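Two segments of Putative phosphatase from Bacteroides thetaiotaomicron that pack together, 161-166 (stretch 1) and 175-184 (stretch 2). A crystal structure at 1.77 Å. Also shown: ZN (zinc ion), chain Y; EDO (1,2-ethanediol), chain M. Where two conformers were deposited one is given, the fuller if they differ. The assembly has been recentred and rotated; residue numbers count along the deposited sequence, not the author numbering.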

ATOM      1  N   HIS A 161      24.690 -30.914   2.634  1.00 14.57           N
ATOM      2  CA  HIS A 161      25.253 -31.261   3.965  1.00 14.76           C
ATOM      3  C   HIS A 161      24.317 -32.350   4.477  1.00 15.29           C
ATOM      4  O   HIS A 161      23.123 -32.108   4.633  1.00 15.53           O
ATOM      5  N   LYS A 162      24.887 -33.527   4.769  0.50 15.95           N
ATOM      6  CA  LYS A 162      24.104 -34.735   5.118  0.50 16.32           C
ATOM      7  C   LYS A 162      23.721 -34.936   6.594  0.50 16.16           C
ATOM      8  O   LYS A 162      23.561 -36.071   7.036  0.50 17.19           O
ATOM      9  N   ALA A 163      23.727 -33.870   7.373  1.00 15.30           N
ATOM     10  CA  ALA A 163      23.149 -33.882   8.712  1.00 14.60           C
ATOM     11  C   ALA A 163      22.029 -32.847   8.790  1.00 13.57           C
ATOM     12  O   ALA A 163      22.131 -31.775   8.193  1.00 13.45           O
ATOM     13  N   ILE A 164      20.945 -33.203   9.471  1.00 13.01           N
ATOM     14  CA  ILE A 164      19.880 -32.260   9.798  1.00 12.67           C
ATOM     15  C   ILE A 164      20.262 -31.724  11.181  1.00 12.28           C
ATOM     16  O   ILE A 164      20.434 -32.487  12.131  1.00 11.64           O
ATOM     17  N   GLN A 165      20.432 -30.415  11.285  1.00 11.80           N
ATOM     18  CA  GLN A 165      20.858 -29.793  12.535  1.00 11.90           C
ATOM     19  C   GLN A 165      19.706 -29.234  13.355  1.00 11.72           C
ATOM     20  O   GLN A 165      18.623 -28.934  12.832  1.00 12.01           O
ATOM     21  N   LEU A 166      19.959 -29.136  14.659  1.00 11.86           N
ATOM     22  CA  LEU A 166      19.036 -28.571  15.618  1.00 11.38           C
ATOM     23  C   LEU A 166      19.599 -27.252  16.132  1.00 11.62           C
ATOM     24  O   LEU A 166      20.682 -27.223  16.733  1.00 10.77           O
ATOM     25  N   SER A 175      23.464 -28.230  17.305  1.00 11.81           N
ATOM     26  CA  SER A 175      23.868 -29.634  17.322  1.00 12.44           C
ATOM     27  C   SER A 175      23.484 -30.314  16.008  1.00 12.34           C
ATOM     28  O   SER A 175      22.769 -29.725  15.166  1.00 11.66           O
ATOM     29  N   SER A 176      23.985 -31.542  15.819  1.00 12.79           N
ATOM     30  CA  SER A 176      23.732 -32.339  14.615  1.00 13.00           C
ATOM     31  C   SER A 176      23.200 -33.731  14.997  1.00 13.60           C
ATOM     32  O   SER A 176      23.903 -34.738  14.846  1.00 13.71           O
ATOM     33  N   PRO A 177      21.949 -33.795  15.484  1.00 13.72           N
ATOM     34  CA  PRO A 177      21.411 -35.065  15.999  1.00 14.04           C
ATOM     35  C   PRO A 177      21.028 -36.113  14.944  1.00 14.49           C
ATOM     36  O   PRO A 177      20.983 -37.309  15.262  1.00 14.12           O
ATOM     37  N   LEU A 178      20.747 -35.672  13.725  1.00 14.67           N
ATOM     38  CA  LEU A 178      20.286 -36.550  12.659  1.00 14.95           C
ATOM     39  C   LEU A 178      21.318 -36.697  11.548  1.00 15.75           C
ATOM     40  O   LEU A 178      21.433 -35.840  10.668  1.00 15.60           O
ATOM     41  N   ASN A 179      22.078 -37.787  11.592  1.00 16.15           N
ATOM     42  CA  ASN A 179      23.087 -38.035  10.566  1.00 17.58           C
ATOM     43  C   ASN A 179      22.558 -38.838   9.373  1.00 18.42           C
ATOM     44  O   ASN A 179      23.286 -39.033   8.403  1.00 19.55           O
ATOM     45  N   ILE A 180      21.300 -39.277   9.460  1.00 19.07           N
ATOM     46  CA  ILE A 180      20.578 -39.969   8.382  1.00 19.81           C
ATOM     47  C   ILE A 180      21.477 -40.814   7.468  1.00 20.80           C
ATOM     48  O   ILE A 180      21.404 -40.730   6.234  1.00 20.92           O
ATOM     49  N   ASN A 181      22.295 -41.659   8.091  1.00 21.40           N
ATOM     50  CA  ASN A 181      23.271 -42.474   7.364  1.00 22.54           C
ATOM     51  C   ASN A 181      22.711 -43.338   6.233  1.00 22.52           C
ATOM     52  O   ASN A 181      23.412 -43.579   5.249  1.00 23.87           O
ATOM     53  N   THR A 182      21.467 -43.790   6.349  1.00 22.26           N
ATOM     54  CA  THR A 182      20.890 -44.652   5.318  1.00 22.02           C
ATOM     55  C   THR A 182      20.387 -43.867   4.095  1.00 21.48           C
ATOM     56  O   THR A 182      20.093 -44.473   3.076  1.00 21.46           O
ATOM     57  N   ILE A 183      20.277 -42.538   4.192  1.00 20.80           N
ATOM     58  CA  ILE A 183      19.843 -41.721   3.034  1.00 20.40           C
ATOM     59  C   ILE A 183      20.989 -41.698   2.016  1.00 20.13           C
ATOM     60  O   ILE A 183      22.154 -41.514   2.380  1.00 20.40           O
ATOM     61  N   PRO A 184      20.672 -41.925   0.724  1.00 19.89           N
ATOM     62  CA  PRO A 184      21.688 -42.074  -0.322  1.00 19.51           C
ATOM     63  C   PRO A 184      22.272 -40.807  -0.923  1.00 19.02           C
ATOM     64  O   PRO A 184      22.983 -40.884  -1.929  1.00 18.34           O
TER

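S175 opens the antiparallel pairing: its N and O bond the backbone of L166 (S175 N to L166 O 3.0 Å; L166 N to S175 O 2.9 Å). Its side chain, in the p rotamer, shares a sheet face with those of L166, I164 and L178, so that S175 OG lies 3.5 Å from L166 CB; a water sits 2.7 Å from the same OG. At S176 (m), OG accepts a hydrogen bond from the side-chain amide of Q165 (m, t), with Q165 NE2 to S176 OG at 3.2 Å. A second water, 2.8 Å from both S176 OG and H161 NE2, links the serine to the histidine, whose ND1 binds zinc (H161 ND1 to ZN 2.1 Å). P177 occupies the bulge, its CD 4.0 Å from CB of L166 (t, p). Pairing resumes at L178 (m, t), where I164 N reaches L178 O at 2.9 Å and the CB atoms of L178 and I164 (m, t) approach to 3.9 Å. I180 (p, t) extends this apolar patch, its CD1 4.4 Å from I164 CG1, while its backbone N donates to ethanediol O1 at 2.9 Å. The K162 side chain, t throughout, reaches the type I turn spanning I180 to I183: K162 NZ donates to N181 O (2.9 Å), I183 O (2.8 Å) and a water bridging to N181 OD1. I183 (m, t) points its CA-to-CB bond toward stretch 1.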

ATOM      1  CB  HIS A 161      25.300 -30.055   4.891  1.00 14.46           C
ATOM      2  CG  HIS A 161      25.968 -30.319   6.201  1.00 14.61           C
ATOM      3  ND1 HIS A 161      27.338 -30.295   6.355  1.00 14.49           N
ATOM      4  CD2 HIS A 161      25.456 -30.629   7.417  1.00 14.25           C
ATOM      5  CE1 HIS A 161      27.639 -30.556   7.618  1.00 13.93           C
ATOM      6  NE2 HIS A 161      26.516 -30.772   8.281  1.00 13.78           N
ATOM      7  CB  LYS A 162      24.807 -36.003   4.612  0.50 16.74           C
ATOM      8  CG  LYS A 162      23.893 -37.222   4.691  0.50 17.85           C
ATOM      9  CD  LYS A 162      24.517 -38.488   4.146  0.50 19.39           C
ATOM     10  CE  LYS A 162      23.646 -39.682   4.497  0.50 19.57           C
ATOM     11  NZ  LYS A 162      24.232 -40.987   4.105  0.50 19.54           N
ATOM     12  CB  ALA A 163      24.223 -33.605   9.771  1.00 14.28           C
ATOM     13  CB  ILE A 164      18.485 -32.910   9.805  1.00 12.73           C
ATOM     14  CG1 ILE A 164      18.075 -33.291   8.383  1.00 12.80           C
ATOM     15  CG2 ILE A 164      17.430 -31.965  10.441  1.00 11.85           C
ATOM     16  CD1 ILE A 164      16.801 -34.123   8.318  1.00 13.18           C
ATOM     17  CB  GLN A 165      21.877 -28.688  12.240  1.00 12.00           C
ATOM     18  CG  GLN A 165      23.191 -29.204  11.650  1.00 12.05           C
ATOM     19  CD  GLN A 165      24.235 -28.105  11.531  1.00 13.17           C
ATOM     20  OE1 GLN A 165      23.998 -27.066  10.907  1.00 12.97           O
ATOM     21  NE2 GLN A 165      25.403 -28.330  12.134  1.00 13.69           N
ATOM     22  CB  LEU A 166      18.847 -29.514  16.810  1.00 11.54           C
ATOM     23  CG  LEU A 166      18.036 -28.951  17.979  1.00 10.23           C
ATOM     24  CD1 LEU A 166      16.624 -28.521  17.556  1.00 11.79           C
ATOM     25  CD2 LEU A 166      17.978 -29.974  19.116  1.00 12.20           C
ATOM     26  CB  SER A 175      23.264 -30.362  18.547  1.00 12.76           C
ATOM     27  OG  SER A 175      21.847 -30.345  18.482  1.00 12.67           O
ATOM     28  CB  SER A 176      25.010 -32.469  13.792  1.00 13.20           C
ATOM     29  OG  SER A 176      25.535 -31.199  13.469  1.00 13.22           O
ATOM     30  CB  PRO A 177      20.154 -34.618  16.755  1.00 14.00           C
ATOM     31  CG  PRO A 177      19.708 -33.375  16.020  1.00 13.77           C
ATOM     32  CD  PRO A 177      20.969 -32.692  15.584  1.00 13.61           C
ATOM     33  CB  LEU A 178      18.966 -36.003  12.108  1.00 15.40           C
ATOM     34  CG  LEU A 178      17.787 -36.045  13.085  1.00 14.94           C
ATOM     35  CD1 LEU A 178      16.700 -35.033  12.727  1.00 14.47           C
ATOM     36  CD2 LEU A 178      17.234 -37.484  13.155  1.00 16.36           C
ATOM     37  CB  ASN A 179      24.331 -38.672  11.184  1.00 17.61           C
ATOM     38  CG  ASN A 179      25.086 -37.691  12.041  1.00 19.06           C
ATOM     39  OD1 ASN A 179      25.690 -36.740  11.532  1.00 22.88           O
ATOM     40  ND2 ASN A 179      25.030 -37.883  13.352  1.00 18.57           N
ATOM     41  CB  ILE A 180      19.717 -38.946   7.556  1.00 19.97           C
ATOM     42  CG1 ILE A 180      20.534 -37.726   7.146  1.00 20.32           C
ATOM     43  CG2 ILE A 180      18.537 -38.465   8.371  1.00 19.18           C
ATOM     44  CD1 ILE A 180      19.779 -36.769   6.194  1.00 20.20           C
ATOM     45  CB  ASN A 181      24.085 -43.329   8.348  1.00 23.04           C
ATOM     46  CG  ASN A 181      25.054 -42.494   9.175  1.00 25.03           C
ATOM     47  OD1 ASN A 181      25.670 -41.551   8.667  1.00 29.76           O
ATOM     48  ND2 ASN A 181      25.208 -42.844  10.439  1.00 27.54           N
ATOM     49  CB  THR A 182      19.747 -45.558   5.862  1.00 22.07           C
ATOM     50  OG1 THR A 182      18.636 -44.758   6.273  1.00 22.60           O
ATOM     51  CG2 THR A 182      20.236 -46.405   7.032  1.00 22.66           C
ATOM     52  CB  ILE A 183      19.351 -40.314   3.469  1.00 20.61           C
ATOM     53  CG1 ILE A 183      18.058 -40.476   4.277  1.00 20.52           C
ATOM     54  CG2 ILE A 183      19.094 -39.407   2.266  1.00 20.10           C
ATOM     55  CD1 ILE A 183      17.383 -39.164   4.691  1.00 23.47           C
ATOM     56  CB  PRO A 184      20.931 -42.824  -1.417  1.00 19.93           C
ATOM     57  CG  PRO A 184      19.537 -42.475  -1.232  1.00 19.70           C
ATOM     58  CD  PRO A 184      19.318 -42.185   0.213  1.00 19.88           C
TER
HETATM   59 ZN    ZN Y 520      28.884 -30.028   4.954  0.50 26.50          ZN
HETATM   60  C1  EDO M  12      18.092 -40.502  11.606  1.00 36.60           C
HETATM   61  O1  EDO M  12      19.403 -39.904  11.593  1.00 32.21           O
HETATM   62  C2  EDO M  12      18.148 -42.002  11.897  1.00 38.30           C
HETATM   63  O2  EDO M  12      19.103 -42.615  11.013  1.00 40.30           O
HETATM   64  O   HOH W   1      26.797 -31.382  10.993  1.00 14.39           O
HETATM   65  O   HOH W   2      26.197 -40.780   6.065  1.00 41.84           O
HETATM   66  O   HOH W   3      21.253 -28.179  19.961  1.00 13.81           O
HETATM   67  O   HOH W   4      28.683 -28.651   3.573  1.00 19.70           O